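Local coordinates for transcriptional regulators (LACI-FAMILY TRANSCRIPTIONAL REGULATORY PROTEIN) (Corynebacterium glutamicum, PDB 3GYB), which probably binds DNA as a LacI-family transcription factor, with a periplasmic-binding-protein-like domain that binds a magnesium ion, at residues K111-D115 against L116-H120. Sequence-based numbering, arbitrary orientation.
Sequences KHLID and LGHTH
L116 folds back over the last turn of helix 102-115 and lays one methyl on the imidazole of H112. Its CB rests near two carbonyl oxygens, those of H112 and L113, and CG comes closer still to the first, 3.2 Å from H112 O. With CG anti to its own carbonyl carbon (chi1 -77°), the branch lies along the side of the turn occupied by H112, and CD1 reaches its ring. There CD1 sits over one ring face, offset toward the rim, in a CH-pi contact, 3.8 Å from the ring centroid. The nearest ring atom to CD1 is H112 NE2, at 3.5 Å. The backbone next to this pair closes the helix in a Schellman motif: G117, at positive phi, gives its N to I114 O (2.9 Å), approaching from above the carbonyl plane, and H118 N reaches L113 O at 3.1 Å. L116 N makes weak bonds to H112 O and L113 O. The H118 ring also presents an edge to L113 O, CD2 lying 3.5 Å from that oxygen, while its nitrogens are both engaged, ND1 by T178 OG1 and NE2 by A270 O, which should fix the ring's rotation. A water donates to both I114 O and H118 O, bridging helix end and loop. The turn thus leads helix 102-115 into strand 121-124, with L113 directed into the sheet against A179, F181 and I209, and H118 beside it on A179 and S207.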
loop_
_atom_site.group_PDB
_atom_site.type_symbol
_atom_site.label_atom_id
_atom_site.label_comp_id
_atom_site.label_asym_id
_atom_site.label_seq_id
_atom_site.Cartn_x
_atom_site.Cartn_y
_atom_site.Cartn_z
ATOM N N LYS A 111 -4.055 12.777 23.709
ATOM C CA LYS A 111 -5.125 13.406 24.470
ATOM C C LYS A 111 -6.432 12.639 24.273
ATOM O O LYS A 111 -7.225 12.513 25.202
ATOM C CB LYS A 111 -5.298 14.863 24.031
ATOM C CG LYS A 111 -6.380 15.632 24.798
ATOM C CD LYS A 111 -6.055 15.725 26.280
ATOM C CE LYS A 111 -7.081 16.574 27.019
ATOM N NZ LYS A 111 -7.212 17.928 26.417
ATOM N N HIS A 112 -6.653 12.116 23.068
ATOM C CA HIS A 112 -7.876 11.360 22.804
ATOM C C HIS A 112 -7.930 10.129 23.704
ATOM O O HIS A 112 -8.959 9.838 24.308
ATOM C CB HIS A 112 -7.942 10.930 21.332
ATOM C CG HIS A 112 -9.196 10.193 20.970
ATOM N ND1 HIS A 112 -10.453 10.737 21.129
ATOM C CD2 HIS A 112 -9.384 8.961 20.438
ATOM C CE1 HIS A 112 -11.361 9.873 20.711
ATOM N NE2 HIS A 112 -10.739 8.788 20.286
ATOM N N LEU A 113 -6.815 9.405 23.791
ATOM C CA LEU A 113 -6.760 8.216 24.632
ATOM C C LEU A 113 -6.958 8.600 26.095
ATOM O O LEU A 113 -7.652 7.908 26.838
ATOM C CB LEU A 113 -5.420 7.498 24.443
ATOM C CG LEU A 113 -5.212 6.923 23.038
ATOM C CD1 LEU A 113 -3.856 6.217 22.968
ATOM C CD2 LEU A 113 -6.338 5.944 22.718
ATOM N N ILE A 114 -6.349 9.708 26.502
ATOM C CA ILE A 114 -6.487 10.188 27.874
ATOM C C ILE A 114 -7.935 10.580 28.155
ATOM O O ILE A 114 -8.495 10.209 29.192
ATOM C CB ILE A 114 -5.565 11.398 28.130
ATOM C CG1 ILE A 114 -4.106 10.940 28.090
ATOM C CG2 ILE A 114 -5.881 12.038 29.486
ATOM C CD1 ILE A 114 -3.113 12.082 28.131
ATOM N N ASP A 115 -8.552 11.319 27.236
ATOM C CA ASP A 115 -9.940 11.724 27.434
ATOM C C ASP A 115 -10.876 10.515 27.431
ATOM O O ASP A 115 -11.984 10.588 27.961
ATOM C CB ASP A 115 -10.381 12.732 26.368
ATOM C CG ASP A 115 -9.776 14.109 26.582
ATOM O OD1 ASP A 115 -9.380 14.415 27.727
ATOM O OD2 ASP A 115 -9.709 14.890 25.610
ATOM N N LEU A 116 -10.437 9.403 26.842
ATOM C CA LEU A 116 -11.260 8.192 26.817
ATOM C C LEU A 116 -11.144 7.406 28.123
ATOM O O LEU A 116 -11.800 6.376 28.299
ATOM C CB LEU A 116 -10.875 7.289 25.639
ATOM C CG LEU A 116 -11.391 7.707 24.260
ATOM C CD1 LEU A 116 -10.737 6.859 23.179
ATOM C CD2 LEU A 116 -12.902 7.550 24.215
ATOM N N GLY A 117 -10.296 7.879 29.032
ATOM C CA GLY A 117 -10.148 7.199 30.308
ATOM C C GLY A 117 -8.958 6.268 30.461
ATOM O O GLY A 117 -8.813 5.608 31.491
ATOM N N HIS A 118 -8.104 6.205 29.446
ATOM C CA HIS A 118 -6.928 5.344 29.509
ATOM C C HIS A 118 -5.800 6.056 30.248
ATOM O O HIS A 118 -5.611 7.261 30.082
ATOM C CB HIS A 118 -6.453 4.990 28.096
ATOM C CG HIS A 118 -7.424 4.156 27.320
ATOM N ND1 HIS A 118 -7.492 2.784 27.443
ATOM C CD2 HIS A 118 -8.380 4.503 26.426
ATOM C CE1 HIS A 118 -8.451 2.323 26.658
ATOM N NE2 HIS A 118 -9.004 3.345 26.029
ATOM N N THR A 119 -5.057 5.317 31.068
ATOM C CA THR A 119 -3.927 5.888 31.792
ATOM C C THR A 119 -2.656 5.117 31.445
ATOM O O THR A 119 -1.589 5.710 31.298
ATOM C CB THR A 119 -4.153 5.876 33.319
ATOM O OG1 THR A 119 -4.580 4.576 33.738
ATOM C CG2 THR A 119 -5.203 6.912 33.699
ATOM N N HIS A 120 -2.770 3.800 31.317
ATOM C CA HIS A 120 -1.627 2.971 30.941
ATOM C C HIS A 120 -1.588 2.953 29.418
ATOM O O HIS A 120 -2.051 2.013 28.770
ATOM C CB HIS A 120 -1.784 1.559 31.507
ATOM C CG HIS A 120 -1.600 1.497 32.991
ATOM N ND1 HIS A 120 -0.391 1.759 33.598
ATOM C CD2 HIS A 120 -2.481 1.257 33.991
ATOM C CE1 HIS A 120 -0.536 1.688 34.910
ATOM N NE2 HIS A 120 -1.793 1.386 35.176
HETATM O O HOH W 1 -7.130 9.107 31.475
#